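Local coordinates for protein AvrA (Salmonella typhimurium, PDB 6BE0) that probably transfers acetyl groups from acetyl-CoA to serine and threonine residues of target proteins, and binds inositol hexakisphosphate and coenzyme A, at residues A[93-105]-A[159-171]. Sequence-based numbering, arbitrary orientation.
Sequences SVHELVSSIKETR and KAALEREQLPDCY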
ATOM      1  N   SER A  93      11.909 -10.305  -1.183  1.00 31.34           N
ATOM      2  CA  SER A  93      12.359 -10.567   0.180  1.00 31.81           C
ATOM      3  C   SER A  93      12.855  -9.287   0.838  1.00 31.93           C
ATOM      4  O   SER A  93      13.134  -8.296   0.163  1.00 31.79           O
ATOM      5  CB  SER A  93      13.468 -11.620   0.198  1.00 32.71           C
ATOM      6  OG  SER A  93      14.669 -11.110  -0.353  1.00 33.21           O
ATOM      7  N   VAL A  94      12.959  -9.323   2.162  1.00 32.32           N
ATOM      8  CA  VAL A  94      13.488  -8.204   2.933  1.00 32.73           C
ATOM      9  C   VAL A  94      14.932  -7.914   2.538  1.00 33.47           C
ATOM     10  O   VAL A  94      15.348  -6.759   2.475  1.00 33.68           O
ATOM     11  CB  VAL A  94      13.419  -8.489   4.446  1.00 33.28           C
ATOM     12  CG1 VAL A  94      14.057  -7.360   5.249  1.00 33.96           C
ATOM     13  CG2 VAL A  94      11.980  -8.690   4.868  1.00 32.71           C
ATOM     14  N   HIS A  95      15.693  -8.971   2.279  1.00 41.05           N
ATOM     15  CA  HIS A  95      17.087  -8.822   1.888  1.00 42.90           C
ATOM     16  C   HIS A  95      17.190  -8.118   0.538  1.00 45.65           C
ATOM     17  O   HIS A  95      18.034  -7.242   0.339  1.00 42.04           O
ATOM     18  CB  HIS A  95      17.781 -10.182   1.823  1.00 42.58           C
ATOM     19  CG  HIS A  95      19.211 -10.101   1.389  1.00 49.13           C
ATOM     20  ND1 HIS A  95      19.619 -10.419   0.111  1.00 47.98           N
ATOM     21  CD2 HIS A  95      20.324  -9.718   2.056  1.00 50.54           C
ATOM     22  CE1 HIS A  95      20.925 -10.246   0.015  1.00 49.11           C
ATOM     23  NE2 HIS A  95      21.377  -9.822   1.181  1.00 49.03           N
ATOM     24  N   GLU A  96      16.323  -8.510  -0.389  1.00 40.60           N
ATOM     25  CA  GLU A  96      16.308  -7.916  -1.715  1.00 39.85           C
ATOM     26  C   GLU A  96      15.831  -6.468  -1.640  1.00 39.43           C
ATOM     27  O   GLU A  96      16.201  -5.641  -2.473  1.00 40.88           O
ATOM     28  CB  GLU A  96      15.415  -8.731  -2.653  1.00 39.31           C
ATOM     29  CG  GLU A  96      15.423  -8.255  -4.100  1.00 43.96           C
ATOM     30  CD  GLU A  96      14.556  -9.115  -5.004  1.00 48.39           C
ATOM     31  OE1 GLU A  96      14.313 -10.291  -4.655  1.00 51.95           O
ATOM     32  OE2 GLU A  96      14.118  -8.616  -6.060  1.00 50.26           O
ATOM     33  N   LEU A  97      15.011  -6.164  -0.636  1.00 34.46           N
ATOM     34  CA  LEU A  97      14.555  -4.796  -0.411  1.00 30.95           C
ATOM     35  C   LEU A  97      15.706  -3.900   0.023  1.00 31.26           C
ATOM     36  O   LEU A  97      15.963  -2.868  -0.597  1.00 31.34           O
ATOM     37  CB  LEU A  97      13.449  -4.757   0.647  1.00 30.67           C
ATOM     38  CG  LEU A  97      12.986  -3.361   1.084  1.00 30.53           C
ATOM     39  CD1 LEU A  97      12.095  -2.730   0.023  1.00 30.33           C
ATOM     40  CD2 LEU A  97      12.281  -3.409   2.431  1.00 30.43           C
ATOM     41  N   VAL A  98      16.388  -4.289   1.097  1.00 34.05           N
ATOM     42  CA  VAL A  98      17.404  -3.429   1.698  1.00 34.43           C
ATOM     43  C   VAL A  98      18.609  -3.267   0.777  1.00 34.85           C
ATOM     44  O   VAL A  98      19.237  -2.209   0.753  1.00 35.15           O
ATOM     45  CB  VAL A  98      17.874  -3.970   3.071  1.00 34.75           C
ATOM     46  CG1 VAL A  98      16.731  -3.932   4.073  1.00 34.44           C
ATOM     47  CG2 VAL A  98      18.447  -5.379   2.945  1.00 39.13           C
ATOM     48  N   SER A  99      18.926  -4.309   0.016  1.00 32.27           N
ATOM     49  CA  SER A  99      20.015  -4.232  -0.950  1.00 32.72           C
ATOM     50  C   SER A  99      19.599  -3.372  -2.143  1.00 32.55           C
ATOM     51  O   SER A  99      20.439  -2.737  -2.778  1.00 32.97           O
ATOM     52  CB  SER A  99      20.433  -5.628  -1.415  1.00 32.99           C
ATOM     53  OG  SER A  99      19.397  -6.259  -2.143  1.00 44.46           O
ATOM     54  N   SER A 100      18.301  -3.350  -2.439  1.00 30.94           N
ATOM     55  CA  SER A 100      17.772  -2.482  -3.489  1.00 30.84           C
ATOM     56  C   SER A 100      17.711  -1.038  -3.007  1.00 30.89           C
ATOM     57  O   SER A 100      17.897  -0.107  -3.788  1.00 31.15           O
ATOM     58  CB  SER A 100      16.381  -2.936  -3.934  1.00 30.40           C
ATOM     59  OG  SER A 100      16.445  -4.144  -4.670  1.00 30.51           O
ATOM     60  N   ILE A 101      17.441  -0.852  -1.718  1.00 30.74           N
ATOM     61  CA  ILE A 101      17.463   0.481  -1.127  1.00 30.92           C
ATOM     62  C   ILE A 101      18.881   1.046  -1.208  1.00 31.58           C
ATOM     63  O   ILE A 101      19.070   2.230  -1.489  1.00 31.92           O
ATOM     64  CB  ILE A 101      16.974   0.467   0.341  1.00 30.74           C
ATOM     65  CG1 ILE A 101      15.460   0.248   0.381  1.00 30.19           C
ATOM     66  CG2 ILE A 101      17.311   1.780   1.049  1.00 31.14           C
ATOM     67  CD1 ILE A 101      14.905  -0.046   1.763  1.00 30.03           C
ATOM     68  N   LYS A 102      19.872   0.193  -0.967  1.00 35.74           N
ATOM     69  CA  LYS A 102      21.267   0.603  -1.067  1.00 36.48           C
ATOM     70  C   LYS A 102      21.607   0.996  -2.501  1.00 36.74           C
ATOM     71  O   LYS A 102      22.234   2.025  -2.730  1.00 37.31           O
ATOM     72  CB  LYS A 102      22.198  -0.516  -0.595  1.00 36.89           C
ATOM     73  CG  LYS A 102      23.636  -0.065  -0.377  1.00 38.02           C
ATOM     74  CD  LYS A 102      24.515  -1.199   0.118  1.00 45.40           C
ATOM     75  CE  LYS A 102      25.958  -0.734   0.320  1.00 53.15           C
ATOM     76  NZ  LYS A 102      26.186  -0.026   1.625  1.00 54.15           N
ATOM     77  N   GLU A 103      21.188   0.174  -3.461  1.00 40.43           N
ATOM     78  CA  GLU A 103      21.444   0.453  -4.872  1.00 40.72           C
ATOM     79  C   GLU A 103      20.843   1.786  -5.287  1.00 40.76           C
ATOM     80  O   GLU A 103      21.506   2.611  -5.915  1.00 42.02           O
ATOM     81  CB  GLU A 103      20.877  -0.657  -5.764  1.00 40.41           C
ATOM     82  CG  GLU A 103      21.922  -1.566  -6.392  1.00 49.50           C
ATOM     83  CD  GLU A 103      22.960  -0.799  -7.190  1.00 49.67           C
ATOM     84  OE1 GLU A 103      24.129  -0.754  -6.754  1.00 50.35           O
ATOM     85  OE2 GLU A 103      22.607  -0.241  -8.249  1.00 47.35           O
ATOM     86  N   THR A 104      19.579   1.988  -4.932  1.00 32.34           N
ATOM     87  CA  THR A 104      18.841   3.177  -5.338  1.00 32.40           C
ATOM     88  C   THR A 104      19.509   4.446  -4.813  1.00 33.00           C
ATOM     89  O   THR A 104      19.588   5.453  -5.517  1.00 33.49           O
ATOM     90  CB  THR A 104      17.382   3.111  -4.846  1.00 31.78           C
ATOM     91  OG1 THR A 104      16.751   1.948  -5.394  1.00 31.35           O
ATOM     92  CG2 THR A 104      16.603   4.346  -5.268  1.00 31.96           C
ATOM     93  N   ARG A 105      19.991   4.390  -3.577  1.00 38.15           N
ATOM     94  CA  ARG A 105      20.711   5.514  -2.992  1.00 38.85           C
ATOM     95  C   ARG A 105      22.017   5.765  -3.743  1.00 41.24           C
ATOM     96  O   ARG A 105      22.376   6.910  -4.014  1.00 41.58           O
ATOM     97  CB  ARG A 105      21.003   5.258  -1.511  1.00 38.84           C
ATOM     98  CG  ARG A 105      21.639   6.441  -0.793  1.00 39.65           C
ATOM     99  CD  ARG A 105      22.197   6.045   0.567  1.00 45.24           C
ATOM    100  NE  ARG A 105      23.123   7.052   1.082  1.00 51.19           N
ATOM    101  CZ  ARG A 105      24.409   7.133   0.748  1.00 48.60           C
ATOM    102  NH1 ARG A 105      24.939   6.262  -0.104  1.00 50.79           N
ATOM    103  NH2 ARG A 105      25.170   8.087   1.266  1.00 46.71           N
ATOM    104  N   LYS A 159      14.206  -2.931  10.560  1.00 44.25           N
ATOM    105  CA  LYS A 159      15.141  -1.855  10.872  1.00 44.27           C
ATOM    106  C   LYS A 159      16.570  -2.380  10.916  1.00 45.28           C
ATOM    107  O   LYS A 159      17.481  -1.771  10.358  1.00 46.70           O
ATOM    108  CB  LYS A 159      14.786  -1.195  12.207  1.00 45.31           C
ATOM    109  CG  LYS A 159      15.790  -0.138  12.653  1.00 49.16           C
ATOM    110  CD  LYS A 159      15.276   0.683  13.826  1.00 52.65           C
ATOM    111  CE  LYS A 159      16.276   1.763  14.216  1.00 52.80           C
ATOM    112  NZ  LYS A 159      15.696   2.767  15.151  1.00 57.39           N
ATOM    113  N   ALA A 160      16.758  -3.516  11.579  1.00 41.83           N
ATOM    114  CA  ALA A 160      18.083  -4.106  11.734  1.00 43.40           C
ATOM    115  C   ALA A 160      18.622  -4.613  10.401  1.00 42.89           C
ATOM    116  O   ALA A 160      19.820  -4.524  10.135  1.00 43.76           O
ATOM    117  CB  ALA A 160      18.042  -5.237  12.748  1.00 45.02           C
ATOM    118  N   ALA A 161      17.732  -5.147   9.570  1.00 41.77           N
ATOM    119  CA  ALA A 161      18.114  -5.634   8.250  1.00 41.66           C
ATOM    120  C   ALA A 161      18.702  -4.500   7.424  1.00 40.95           C
ATOM    121  O   ALA A 161      19.677  -4.684   6.693  1.00 41.51           O
ATOM    122  CB  ALA A 161      16.918  -6.244   7.537  1.00 40.94           C
ATOM    123  N   LEU A 162      18.101  -3.322   7.556  1.00 41.27           N
ATOM    124  CA  LEU A 162      18.539  -2.147   6.817  1.00 40.98           C
ATOM    125  C   LEU A 162      19.840  -1.588   7.391  1.00 41.47           C
ATOM    126  O   LEU A 162      20.710  -1.137   6.646  1.00 41.64           O
ATOM    127  CB  LEU A 162      17.446  -1.077   6.836  1.00 39.94           C
ATOM    128  CG  LEU A 162      17.683   0.166   5.975  1.00 39.93           C
ATOM    129  CD1 LEU A 162      17.834  -0.202   4.507  1.00 39.45           C
ATOM    130  CD2 LEU A 162      16.549   1.159   6.164  1.00 40.23           C
ATOM    131  N   GLU A 163      19.970  -1.621   8.714  1.00 52.75           N
ATOM    132  CA  GLU A 163      21.187  -1.158   9.373  1.00 54.24           C
ATOM    133  C   GLU A 163      22.412  -1.940   8.902  1.00 55.08           C
ATOM    134  O   GLU A 163      23.509  -1.390   8.820  1.00 55.90           O
ATOM    135  CB  GLU A 163      21.052  -1.272  10.894  1.00 55.78           C
ATOM    136  CG  GLU A 163      20.199  -0.181  11.531  1.00 58.46           C
ATOM    137  CD  GLU A 163      20.018  -0.376  13.030  1.00 71.06           C
ATOM    138  OE1 GLU A 163      20.541  -1.374  13.573  1.00 72.55           O
ATOM    139  OE2 GLU A 163      19.349   0.469  13.664  1.00 66.93           O
ATOM    140  N   ARG A 164      22.222  -3.218   8.589  1.00 62.53           N
ATOM    141  CA  ARG A 164      23.331  -4.069   8.166  1.00 62.99           C
ATOM    142  C   ARG A 164      23.907  -3.642   6.816  1.00 59.39           C
ATOM    143  O   ARG A 164      25.081  -3.884   6.534  1.00 61.60           O
ATOM    144  CB  ARG A 164      22.891  -5.533   8.105  1.00 60.92           C
ATOM    145  CG  ARG A 164      23.054  -6.267   9.430  1.00 62.92           C
ATOM    146  CD  ARG A 164      22.785  -7.758   9.301  1.00 70.94           C
ATOM    147  NE  ARG A 164      21.364  -8.055   9.139  1.00 72.51           N
ATOM    148  CZ  ARG A 164      20.491  -8.121  10.139  1.00 62.75           C
ATOM    149  NH1 ARG A 164      20.882  -7.905  11.389  1.00 65.28           N
ATOM    150  NH2 ARG A 164      19.219  -8.402   9.889  1.00 63.08           N
ATOM    151  N   GLU A 165      23.086  -3.011   5.983  1.00 50.94           N
ATOM    152  CA  GLU A 165      23.562  -2.490   4.705  1.00 50.26           C
ATOM    153  C   GLU A 165      24.451  -1.268   4.933  1.00 53.88           C
ATOM    154  O   GLU A 165      25.175  -0.835   4.033  1.00 52.66           O
ATOM    155  CB  GLU A 165      22.388  -2.131   3.791  1.00 47.60           C
ATOM    156  CG  GLU A 165      21.525  -3.319   3.382  1.00 49.71           C
ATOM    157  CD  GLU A 165      22.249  -4.288   2.464  1.00 51.96           C
ATOM    158  OE1 GLU A 165      22.050  -5.513   2.616  1.00 60.06           O
ATOM    159  OE2 GLU A 165      23.009  -3.830   1.585  1.00 49.35           O
ATOM    160  N   GLN A 166      24.384  -0.723   6.146  1.00 57.67           N
ATOM    161  CA  GLN A 166      25.204   0.415   6.554  1.00 56.51           C
ATOM    162  C   GLN A 166      25.101   1.595   5.591  1.00 56.95           C
ATOM    163  O   GLN A 166      26.054   1.919   4.882  1.00 55.99           O
ATOM    164  CB  GLN A 166      26.668  -0.007   6.699  1.00 59.38           C
ATOM    165  CG  GLN A 166      26.900  -1.017   7.811  1.00 62.02           C
ATOM    166  CD  GLN A 166      28.349  -1.078   8.254  1.00 67.84           C
ATOM    167  OE1 GLN A 166      28.707  -0.559   9.312  1.00 69.83           O
ATOM    168  NE2 GLN A 166      29.190  -1.717   7.449  1.00 67.16           N
ATOM    169  N   LEU A 167      23.930   2.223   5.572  1.00 60.53           N
ATOM    170  CA  LEU A 167      23.730   3.469   4.847  1.00 49.36           C
ATOM    171  C   LEU A 167      23.902   4.637   5.814  1.00 50.07           C
ATOM    172  O   LEU A 167      23.264   4.662   6.866  1.00 52.78           O
ATOM    173  CB  LEU A 167      22.341   3.514   4.206  1.00 46.86           C
ATOM    174  CG  LEU A 167      22.150   2.768   2.884  1.00 46.55           C
ATOM    175  CD1 LEU A 167      22.469   1.289   3.025  1.00 55.46           C
ATOM    176  CD2 LEU A 167      20.726   2.965   2.388  1.00 43.76           C
ATOM    177  N   PRO A 168      24.761   5.609   5.471  1.00 45.91           N
ATOM    178  CA  PRO A 168      24.917   6.743   6.387  1.00 47.02           C
ATOM    179  C   PRO A 168      23.663   7.603   6.451  1.00 45.35           C
ATOM    180  O   PRO A 168      22.976   7.745   5.439  1.00 43.76           O
ATOM    181  CB  PRO A 168      26.083   7.524   5.781  1.00 48.89           C
ATOM    182  CG  PRO A 168      26.025   7.208   4.330  1.00 47.89           C
ATOM    183  CD  PRO A 168      25.553   5.784   4.240  1.00 46.65           C
ATOM    184  N   ASP A 169      23.379   8.162   7.625  1.00 48.07           N
ATOM    185  CA  ASP A 169      22.228   9.038   7.821  1.00 46.94           C
ATOM    186  C   ASP A 169      20.951   8.458   7.212  1.00 44.48           C
ATOM    187  O   ASP A 169      20.221   9.148   6.499  1.00 43.37           O
ATOM    188  CB  ASP A 169      22.517  10.418   7.228  1.00 47.73           C
ATOM    189  CG  ASP A 169      23.674  11.114   7.920  1.00 51.21           C
ATOM    190  OD1 ASP A 169      23.479  11.609   9.050  1.00 56.81           O
ATOM    191  OD2 ASP A 169      24.777  11.169   7.335  1.00 52.03           O
ATOM    192  N   CYS A 170      20.697   7.185   7.502  1.00 53.48           N
ATOM    193  CA  CYS A 170      19.523   6.482   6.997  1.00 47.43           C
ATOM    194  C   CYS A 170      18.539   6.225   8.134  1.00 47.30           C
ATOM    195  O   CYS A 170      18.891   5.604   9.139  1.00 48.70           O
ATOM    196  CB  CYS A 170      19.938   5.164   6.338  1.00 47.26           C
ATOM    197  SG  CYS A 170      18.588   4.243   5.578  1.00 47.79           S
ATOM    198  N   TYR A 171      17.309   6.706   7.969  1.00 40.65           N
ATOM    199  CA  TYR A 171      16.295   6.618   9.015  1.00 40.60           C
ATOM    200  C   TYR A 171      15.091   5.801   8.556  1.00 38.61           C
ATOM    201  O   TYR A 171      14.561   6.017   7.465  1.00 37.52           O
ATOM    202  CB  TYR A 171      15.855   8.021   9.437  1.00 41.27           C
ATOM    203  CG  TYR A 171      16.995   8.874   9.942  1.00 43.50           C
ATOM    204  CD1 TYR A 171      17.732   9.666   9.072  1.00 43.70           C
ATOM    205  CD2 TYR A 171      17.342   8.880  11.285  1.00 45.61           C
ATOM    206  CE1 TYR A 171      18.779  10.444   9.530  1.00 45.82           C
ATOM    207  CE2 TYR A 171      18.387   9.654  11.750  1.00 47.89           C
ATOM    208  CZ  TYR A 171      19.102  10.433  10.869  1.00 47.91           C
ATOM    209  OH  TYR A 171      20.145  11.208  11.326  1.00 58.21           O
TER
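Lys-102 reaches across to Glu-165 and uses its ammonium on the backbone carbonyl, not on the carboxylate. The lysine runs extended from its helix and turns only at its last torsion (chi4 81°), from where NZ donates a hydrogen bond to Glu-165 O, 2.7 Å away and nearly in line with the C=O bond (164°). Lys-102 NZ stays 5.0 Å from Glu-165 OE2, too far for direct contact, though the opposite charges probably attract; meanwhile the carboxylate lies against the lysine's stem, Glu-165 OE2 3.4 Å from Lys-102 CD. The glutamate bends at chi2, and its chain crosses Val-98 at roughly a right angle, with OE1 beside CG2.

The other branch of Val-98, CG1, lies over the backbone of the second helix, 3.7 Å from Leu-162 CA, and this is where the CA atoms of the two helices come nearest. Val-94 CG1 extends the apolar line to the methyl of Ala-161. In this YopJ-family acetyltransferase fold, away from both ligand sites, the segments 94-105 and 159-164 of the two helices run at 45° to each other, their axes approaching to 9.1 Å. Helix 94-106 lies on the mixed sheet, where Ile-101 touches Phe-130 and Val-139.

Past the positive-phi turn at Gln-166, the chain heads for edge strand 170-176. Leu-167 divides its methyls there: CD1 rests on Lys-102 CG, whereas CD2 fits between Ile-101 CG2 and Arg-105 CD, 3.9 Å from each. Arg-105 continues past Leu-167 in the opposite direction, and Pro-168 CD sits over one face of its guanidinium, 3.7 Å above the plane and displaced toward the rim.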